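Long-range contacts in putative host cell surface-exposed lipoprotein (Streptococcus phage TP-J34, PDB 4EQQ), which mediates superinfection exclusion as a phage-encoded lipoprotein, here its ectodomain, probably by targeting the tape measure protein of incoming phage: residues A[12-17]-A[45-50]; A[16-21]-A[52-57]. One frame throughout, in Å; residues are numbered along the deposited sequence.

Contact 1 (A[12-17]-A[45-50]); sequences PKEYRT and KYSQDA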
ATOM      1  N   PRO A  12      16.742  -0.600 -23.716  1.00 29.01           N
ATOM      2  CA  PRO A  12      16.989  -2.026 -23.464  1.00 28.15           C
ATOM      3  C   PRO A  12      15.706  -2.735 -23.054  1.00 32.38           C
ATOM      4  O   PRO A  12      14.790  -2.095 -22.531  1.00 28.65           O
ATOM      5  CB  PRO A  12      17.995  -2.004 -22.307  1.00 29.30           C
ATOM      6  CG  PRO A  12      18.636  -0.682 -22.389  1.00 33.84           C
ATOM      7  CD  PRO A  12      17.536   0.238 -22.796  1.00 29.79           C
ATOM      8  N   LYS A  13      15.648  -4.057 -23.295  1.00 30.16           N
ATOM      9  CA  LYS A  13      14.509  -4.896 -22.932  1.00 31.37           C
ATOM     10  C   LYS A  13      14.157  -4.727 -21.436  1.00 36.50           C
ATOM     11  O   LYS A  13      12.981  -4.580 -21.079  1.00 35.49           O
ATOM     12  CB  LYS A  13      14.823  -6.360 -23.291  1.00 35.01           C
ATOM     13  CG  LYS A  13      13.891  -7.414 -22.697  1.00 50.24           C
ATOM     14  CD  LYS A  13      12.499  -7.413 -23.294  1.00 56.46           C
ATOM     15  CE  LYS A  13      11.749  -8.718 -23.088  1.00 70.00           C
ATOM     16  NZ  LYS A  13      12.228  -9.498 -21.911  1.00 79.52           N
ATOM     17  N   GLU A  14      15.194  -4.688 -20.587  1.00 32.38           N
ATOM     18  CA  GLU A  14      15.097  -4.481 -19.146  1.00 32.19           C
ATOM     19  C   GLU A  14      14.264  -3.249 -18.789  1.00 33.41           C
ATOM     20  O   GLU A  14      13.503  -3.312 -17.835  1.00 32.98           O
ATOM     21  CB  GLU A  14      16.507  -4.343 -18.549  1.00 33.09           C
ATOM     22  CG  GLU A  14      16.548  -4.181 -17.037  1.00 39.74           C
ATOM     23  CD  GLU A  14      17.837  -3.640 -16.444  1.00 58.41           C
ATOM     24  OE1 GLU A  14      17.915  -3.532 -15.197  1.00 37.89           O
ATOM     25  OE2 GLU A  14      18.768  -3.321 -17.219  1.00 55.28           O
ATOM     26  N   TYR A  15      14.423  -2.133 -19.538  1.00 28.23           N
ATOM     27  CA  TYR A  15      13.675  -0.900 -19.275  1.00 26.24           C
ATOM     28  C   TYR A  15      12.183  -1.123 -19.578  1.00 28.15           C
ATOM     29  O   TYR A  15      11.331  -0.610 -18.849  1.00 25.69           O
ATOM     30  CB  TYR A  15      14.210   0.260 -20.130  1.00 26.56           C
ATOM     31  CG  TYR A  15      15.525   0.898 -19.711  1.00 26.59           C
ATOM     32  CD1 TYR A  15      16.558   0.128 -19.185  1.00 28.36           C
ATOM     33  CD2 TYR A  15      15.798   2.225 -20.012  1.00 27.55           C
ATOM     34  CE1 TYR A  15      17.796   0.692 -18.874  1.00 29.76           C
ATOM     35  CE2 TYR A  15      17.032   2.803 -19.702  1.00 28.68           C
ATOM     36  CZ  TYR A  15      18.020   2.037 -19.111  1.00 31.72           C
ATOM     37  OH  TYR A  15      19.246   2.598 -18.833  1.00 34.16           O
ATOM     38  N   ARG A  16      11.877  -1.885 -20.650  1.00 25.55           N
ATOM     39  CA  ARG A  16      10.487  -2.182 -21.052  1.00 25.81           C
ATOM     40  C   ARG A  16       9.841  -3.110 -20.030  1.00 28.53           C
ATOM     41  O   ARG A  16       8.681  -2.922 -19.682  1.00 27.70           O
ATOM     42  CB  ARG A  16      10.426  -2.781 -22.477  1.00 26.39           C
ATOM     43  CG  ARG A  16      10.871  -1.795 -23.560  1.00 37.75           C
ATOM     44  CD  ARG A  16      10.494  -2.248 -24.967  1.00 43.06           C
ATOM     45  NE  ARG A  16      11.299  -3.391 -25.376  1.00 53.69           N
ATOM     46  CZ  ARG A  16      12.460  -3.298 -26.017  1.00 67.52           C
ATOM     47  NH1 ARG A  16      13.145  -4.391 -26.317  1.00 52.66           N
ATOM     48  NH2 ARG A  16      12.943  -2.108 -26.365  1.00 51.58           N
ATOM     49  N   THR A  17      10.608  -4.073 -19.507  1.00 25.60           N
ATOM     50  CA  THR A  17      10.122  -4.980 -18.463  1.00 26.10           C
ATOM     51  C   THR A  17       9.897  -4.176 -17.164  1.00 28.18           C
ATOM     52  O   THR A  17       8.917  -4.422 -16.450  1.00 28.89           O
ATOM     53  CB  THR A  17      11.074  -6.195 -18.332  1.00 38.34           C
ATOM     54  OG1 THR A  17      11.197  -6.786 -19.624  1.00 40.80           O
ATOM     55  CG2 THR A  17      10.528  -7.278 -17.410  1.00 41.10           C
ATOM     56  N   LYS A  45      15.291  -5.714  -8.354  1.00 31.11           N
ATOM     57  CA  LYS A  45      16.710  -5.716  -8.710  1.00 32.18           C
ATOM     58  C   LYS A  45      17.017  -5.120 -10.085  1.00 36.15           C
ATOM     59  O   LYS A  45      17.978  -5.519 -10.731  1.00 35.47           O
ATOM     60  CB  LYS A  45      17.400  -7.101  -8.462  1.00 34.94           C
ATOM     61  CG  LYS A  45      17.109  -7.744  -7.091  1.00 33.01           C
ATOM     62  CD  LYS A  45      17.644  -6.909  -5.940  1.00 38.00           C
ATOM     63  CE  LYS A  45      17.420  -7.578  -4.605  1.00 45.53           C
ATOM     64  NZ  LYS A  45      17.787  -6.677  -3.466  1.00 48.41           N
ATOM     65  N   TYR A  46      16.208  -4.141 -10.522  1.00 30.84           N
ATOM     66  CA  TYR A  46      16.505  -3.403 -11.748  1.00 29.12           C
ATOM     67  C   TYR A  46      17.673  -2.470 -11.434  1.00 30.96           C
ATOM     68  O   TYR A  46      17.875  -2.112 -10.268  1.00 28.51           O
ATOM     69  CB  TYR A  46      15.291  -2.570 -12.199  1.00 28.84           C
ATOM     70  CG  TYR A  46      14.274  -3.422 -12.921  1.00 29.88           C
ATOM     71  CD1 TYR A  46      14.525  -3.900 -14.204  1.00 31.50           C
ATOM     72  CD2 TYR A  46      13.095  -3.816 -12.296  1.00 29.15           C
ATOM     73  CE1 TYR A  46      13.622  -4.731 -14.855  1.00 31.26           C
ATOM     74  CE2 TYR A  46      12.173  -4.633 -12.944  1.00 29.47           C
ATOM     75  CZ  TYR A  46      12.451  -5.104 -14.217  1.00 33.12           C
ATOM     76  OH  TYR A  46      11.568  -5.912 -14.872  1.00 32.90           O
ATOM     77  N   SER A  47      18.443  -2.067 -12.456  1.00 27.06           N
ATOM     78  CA  SER A  47      19.513  -1.098 -12.223  1.00 26.79           C
ATOM     79  C   SER A  47      18.860   0.251 -11.860  1.00 29.44           C
ATOM     80  O   SER A  47      17.663   0.450 -12.115  1.00 29.00           O
ATOM     81  CB  SER A  47      20.354  -0.919 -13.486  1.00 29.05           C
ATOM     82  OG  SER A  47      19.529  -0.427 -14.531  1.00 30.66           O
ATOM     83  N   GLN A  48      19.637   1.185 -11.316  1.00 25.70           N
ATOM     84  CA  GLN A  48      19.126   2.521 -11.029  1.00 25.79           C
ATOM     85  C   GLN A  48      18.620   3.203 -12.328  1.00 29.23           C
ATOM     86  O   GLN A  48      17.573   3.844 -12.312  1.00 28.35           O
ATOM     87  CB  GLN A  48      20.203   3.393 -10.350  1.00 26.82           C
ATOM     88  CG  GLN A  48      19.631   4.655  -9.705  1.00 36.01           C
ATOM     89  CD  GLN A  48      18.639   4.347  -8.601  1.00 41.31           C
ATOM     90  OE1 GLN A  48      18.970   3.711  -7.598  1.00 38.03           O
ATOM     91  NE2 GLN A  48      17.410   4.809  -8.757  1.00 29.02           N
ATOM     92  N   ASP A  49      19.350   3.046 -13.443  1.00 25.30           N
ATOM     93  CA  ASP A  49      18.946   3.651 -14.714  1.00 24.32           C
ATOM     94  C   ASP A  49      17.598   3.112 -15.234  1.00 25.73           C
ATOM     95  O   ASP A  49      16.793   3.899 -15.715  1.00 25.30           O
ATOM     96  CB  ASP A  49      20.045   3.488 -15.776  1.00 25.94           C
ATOM     97  CG  ASP A  49      21.278   4.350 -15.541  1.00 36.43           C
ATOM     98  OD1 ASP A  49      21.184   5.334 -14.775  1.00 36.86           O
ATOM     99  OD2 ASP A  49      22.306   4.085 -16.174  1.00 38.77           O
ATOM    100  N   ALA A  50      17.379   1.784 -15.175  1.00 22.23           N
ATOM    101  CA  ALA A  50      16.121   1.167 -15.639  1.00 22.02           C
ATOM    102  C   ALA A  50      14.949   1.646 -14.749  1.00 26.66           C
ATOM    103  O   ALA A  50      13.858   1.914 -15.250  1.00 27.00           O
ATOM    104  CB  ALA A  50      16.231  -0.349 -15.583  1.00 22.25           C
TER
HETATM  105  O   HOH W   1      20.338  -1.237 -16.831  1.00 35.10           O
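E14 reaches from the first turn of helix 13-28 to the N-terminus of helix 48-57 with its chain fully extended, CG anti to the backbone N (chi1 -178°). Its OE1 accepts from S47 N at 3.2 Å, a nearly straight bond (N-H...O 170°) that meets the oxygen almost along its C-O axis. The second carboxylate oxygen, E14 OE2, takes a proton from a water at 2.6 Å, and the same water is hydrogen-bonded to S47 OG, so carboxylate and serine are joined twice, directly and through water. E14 and Y46 pass alongside each other, pointing in opposite directions: E14 CG lies at the ring edge, in plane, 3.5 Å from Y46 CD1, and carboxylate and ring are nearly coplanar. The Y46 ring runs on across the helix, its hydroxyl end against the methyl of T17 (CG2 to Y46 OH 3.1 Å). Y15 makes the apolar half. A50 CA sits over one face of its ring in a CH-pi contact, 3.9 Å from the centroid, while P12 CD covers the centre of the opposite face; the hydroxyl end of Y15 runs on to D49, where Y15 OH meets D49 CB at 3.3 Å. Behind this shell, S47 is the N-cap of helix 48-57: its OG, turned between the backbone N and the carbonyl carbon (chi1 61°), accepts from A50 N. The backbone of Y46 is hydrogen-bonded to L40 of helix 33-42, and Y15 meets the ring of Y53. The E14 carboxylate thus faces the positive end of the helix dipole, which would favour its ionised form, and this surface seam, part polar and part apolar, fastens the start of one helix to the start of the other.

Contact 2 (A[16-21]-A[52-57]); sequences RTAVSK and DYAVEN
Y53 O is the best-held polar atom, gripped by one good side-chain bond and two weaker backbone ones. N57 ND2 donates to it at 2.8 Å, in the carbonyl plane and on a lone pair, with the oxygen also close to the amide plane of N57. The weak bonds come from E56 N and N57 N, so three donors converge on one carbonyl oxygen. The amide is thereby folded back over its own helix, with N57 ND2 3.3 Å above one face of the Y53 ring, near its rim. Across the interface the contacts are made by apolar side chains and backbone. A18 and A54 meet methyl to methyl (CB to CB 3.8 Å), and A54 CB also rests on the backbone of helix 13-28, 3.7 Å from A18 C. The axes of segments 16-21 and 52-57 come within 8.5 Å, crossing at -52°, an approach consistent with alanine on both sides. V19 fills the flank: its CG2, anti to the carbonyl carbon, comes obliquely to the Y53 ring at CE2 (3.7 Å) and also touches N57 O. The Y53 ring has its CG anti to the backbone N (chi1 176°); L40 of helix 33-42 packs against A54, adding the third helix. With no polar pairing between the two segments, the buried crossing between them rests on the packing of methyls and one ring, while the polar grip on Y53 O stays within segment 52-57.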
ATOM      1  N   ARG A  16      11.877  -1.885 -20.650  1.00 25.55           N
ATOM      2  CA  ARG A  16      10.487  -2.182 -21.052  1.00 25.81           C
ATOM      3  C   ARG A  16       9.841  -3.110 -20.030  1.00 28.53           C
ATOM      4  O   ARG A  16       8.681  -2.922 -19.682  1.00 27.70           O
ATOM      5  CB  ARG A  16      10.426  -2.781 -22.477  1.00 26.39           C
ATOM      6  CG  ARG A  16      10.871  -1.795 -23.560  1.00 37.75           C
ATOM      7  CD  ARG A  16      10.494  -2.248 -24.967  1.00 43.06           C
ATOM      8  NE  ARG A  16      11.299  -3.391 -25.376  1.00 53.69           N
ATOM      9  CZ  ARG A  16      12.460  -3.298 -26.017  1.00 67.52           C
ATOM     10  NH1 ARG A  16      13.145  -4.391 -26.317  1.00 52.66           N
ATOM     11  NH2 ARG A  16      12.943  -2.108 -26.365  1.00 51.58           N
ATOM     12  N   THR A  17      10.608  -4.073 -19.507  1.00 25.60           N
ATOM     13  CA  THR A  17      10.122  -4.980 -18.463  1.00 26.10           C
ATOM     14  C   THR A  17       9.897  -4.176 -17.164  1.00 28.18           C
ATOM     15  O   THR A  17       8.917  -4.422 -16.450  1.00 28.89           O
ATOM     16  CB  THR A  17      11.074  -6.195 -18.332  1.00 38.34           C
ATOM     17  OG1 THR A  17      11.197  -6.786 -19.624  1.00 40.80           O
ATOM     18  CG2 THR A  17      10.528  -7.278 -17.410  1.00 41.10           C
ATOM     19  N   ALA A  18      10.807  -3.214 -16.855  1.00 23.13           N
ATOM     20  CA  ALA A  18      10.661  -2.364 -15.673  1.00 22.31           C
ATOM     21  C   ALA A  18       9.389  -1.504 -15.781  1.00 24.55           C
ATOM     22  O   ALA A  18       8.695  -1.343 -14.782  1.00 25.52           O
ATOM     23  CB  ALA A  18      11.896  -1.491 -15.474  1.00 22.90           C
ATOM     24  N   VAL A  19       9.066  -0.986 -16.995  1.00 21.50           N
ATOM     25  CA  VAL A  19       7.854  -0.190 -17.254  1.00 21.53           C
ATOM     26  C   VAL A  19       6.595  -1.046 -16.960  1.00 25.35           C
ATOM     27  O   VAL A  19       5.657  -0.584 -16.305  1.00 23.66           O
ATOM     28  CB  VAL A  19       7.849   0.391 -18.700  1.00 25.41           C
ATOM     29  CG1 VAL A  19       6.431   0.782 -19.143  1.00 24.88           C
ATOM     30  CG2 VAL A  19       8.804   1.591 -18.810  1.00 25.03           C
ATOM     31  N   SER A  20       6.604  -2.293 -17.432  1.00 23.68           N
ATOM     32  CA  SER A  20       5.503  -3.246 -17.216  1.00 24.34           C
ATOM     33  C   SER A  20       5.310  -3.485 -15.698  1.00 27.42           C
ATOM     34  O   SER A  20       4.182  -3.452 -15.192  1.00 25.23           O
ATOM     35  CB  SER A  20       5.830  -4.565 -17.924  1.00 28.42           C
ATOM     36  OG  SER A  20       4.792  -5.494 -17.671  1.00 44.36           O
ATOM     37  N   LYS A  21       6.421  -3.689 -14.979  1.00 23.89           N
ATOM     38  CA  LYS A  21       6.411  -3.902 -13.536  1.00 24.32           C
ATOM     39  C   LYS A  21       5.931  -2.627 -12.792  1.00 26.94           C
ATOM     40  O   LYS A  21       5.111  -2.730 -11.887  1.00 25.37           O
ATOM     41  CB  LYS A  21       7.807  -4.352 -13.060  1.00 25.58           C
ATOM     42  CG  LYS A  21       7.906  -4.761 -11.593  1.00 37.73           C
ATOM     43  CD  LYS A  21       6.877  -5.835 -11.138  1.00 50.00           C
ATOM     44  CE  LYS A  21       7.154  -7.218 -11.679  1.00 57.52           C
ATOM     45  NZ  LYS A  21       6.342  -8.254 -10.987  1.00 66.30           N
ATOM     46  N   ASP A  52      14.888   4.530 -12.873  1.00 23.87           N
ATOM     47  CA  ASP A  52      14.739   5.958 -13.182  1.00 23.51           C
ATOM     48  C   ASP A  52      13.965   6.147 -14.493  1.00 27.74           C
ATOM     49  O   ASP A  52      13.101   7.013 -14.559  1.00 28.70           O
ATOM     50  CB  ASP A  52      16.107   6.666 -13.270  1.00 25.07           C
ATOM     51  CG  ASP A  52      16.855   6.784 -11.947  1.00 33.07           C
ATOM     52  OD1 ASP A  52      16.242   6.495 -10.872  1.00 31.27           O
ATOM     53  OD2 ASP A  52      18.046   7.109 -11.982  1.00 34.53           O
ATOM     54  N   TYR A  53      14.236   5.313 -15.506  1.00 24.11           N
ATOM     55  CA  TYR A  53      13.495   5.370 -16.769  1.00 23.70           C
ATOM     56  C   TYR A  53      12.025   4.980 -16.546  1.00 26.77           C
ATOM     57  O   TYR A  53      11.128   5.692 -17.006  1.00 26.60           O
ATOM     58  CB  TYR A  53      14.117   4.432 -17.816  1.00 24.61           C
ATOM     59  CG  TYR A  53      13.327   4.382 -19.109  1.00 25.90           C
ATOM     60  CD1 TYR A  53      13.507   5.357 -20.091  1.00 28.49           C
ATOM     61  CD2 TYR A  53      12.395   3.377 -19.345  1.00 26.19           C
ATOM     62  CE1 TYR A  53      12.765   5.332 -21.270  1.00 30.10           C
ATOM     63  CE2 TYR A  53      11.637   3.352 -20.514  1.00 26.97           C
ATOM     64  CZ  TYR A  53      11.838   4.324 -21.481  1.00 33.58           C
ATOM     65  OH  TYR A  53      11.129   4.286 -22.656  1.00 35.06           O
ATOM     66  N   ALA A  54      11.783   3.829 -15.881  1.00 22.49           N
ATOM     67  CA  ALA A  54      10.424   3.338 -15.631  1.00 22.20           C
ATOM     68  C   ALA A  54       9.519   4.320 -14.850  1.00 25.77           C
ATOM     69  O   ALA A  54       8.374   4.516 -15.238  1.00 25.07           O
ATOM     70  CB  ALA A  54      10.461   1.979 -14.937  1.00 22.42           C
ATOM     71  N   VAL A  55      10.025   4.968 -13.792  1.00 23.05           N
ATOM     72  CA  VAL A  55       9.173   5.888 -12.998  1.00 22.45           C
ATOM     73  C   VAL A  55       8.643   7.092 -13.785  1.00 26.32           C
ATOM     74  O   VAL A  55       7.569   7.593 -13.460  1.00 25.31           O
ATOM     75  CB  VAL A  55       9.764   6.299 -11.627  1.00 25.56           C
ATOM     76  CG1 VAL A  55      10.026   5.072 -10.746  1.00 24.22           C
ATOM     77  CG2 VAL A  55      11.018   7.164 -11.795  1.00 25.46           C
ATOM     78  N   GLU A  56       9.370   7.506 -14.842  1.00 24.32           N
ATOM     79  CA  GLU A  56       9.019   8.645 -15.708  1.00 25.57           C
ATOM     80  C   GLU A  56       8.288   8.273 -16.996  1.00 30.14           C
ATOM     81  O   GLU A  56       7.648   9.141 -17.606  1.00 29.39           O
ATOM     82  CB  GLU A  56      10.306   9.433 -16.093  1.00 27.46           C
ATOM     83  CG  GLU A  56      10.977  10.166 -14.931  1.00 31.86           C
ATOM     84  CD  GLU A  56      10.183  11.271 -14.258  1.00 40.28           C
ATOM     85  OE1 GLU A  56       9.137  11.694 -14.803  1.00 40.21           O
ATOM     86  OE2 GLU A  56      10.628  11.734 -13.186  1.00 36.57           O
ATOM     87  N   ASN A  57       8.415   7.004 -17.437  1.00 27.07           N
ATOM     88  CA  ASN A  57       7.927   6.553 -18.737  1.00 26.05           C
ATOM     89  C   ASN A  57       6.879   5.444 -18.727  1.00 30.19           C
ATOM     90  O   ASN A  57       6.732   4.730 -19.722  1.00 29.46           O
ATOM     91  CB  ASN A  57       9.148   6.186 -19.607  1.00 27.40           C
ATOM     92  CG  ASN A  57      10.028   7.382 -19.909  1.00 36.21           C
ATOM     93  OD1 ASN A  57       9.718   8.189 -20.785  1.00 34.73           O
ATOM     94  ND2 ASN A  57      11.121   7.548 -19.162  1.00 24.90           N
TER

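Both contacts join helix 13-28 to helix 48-57, the first and third of the six helices of this ectodomain, and both fall within the first of two regions related to host cell surface-exposed lipoproteins. Their centres are 7 Å apart. Each helix runs on from contact 1 into contact 2, the first segments sharing R16 and T17, so the surface end at 12-17/45-50 grades into the buried crossing at 16-21/52-57. The two meet directly through Y15 CD2 and Y53 CG, 3.4 Å apart. Helix 33-42 lies between the two helices in sequence, and together the contacts bring helix 48-57 back against helix 13-28, consistent with the helix-turn-helix fold of the protein.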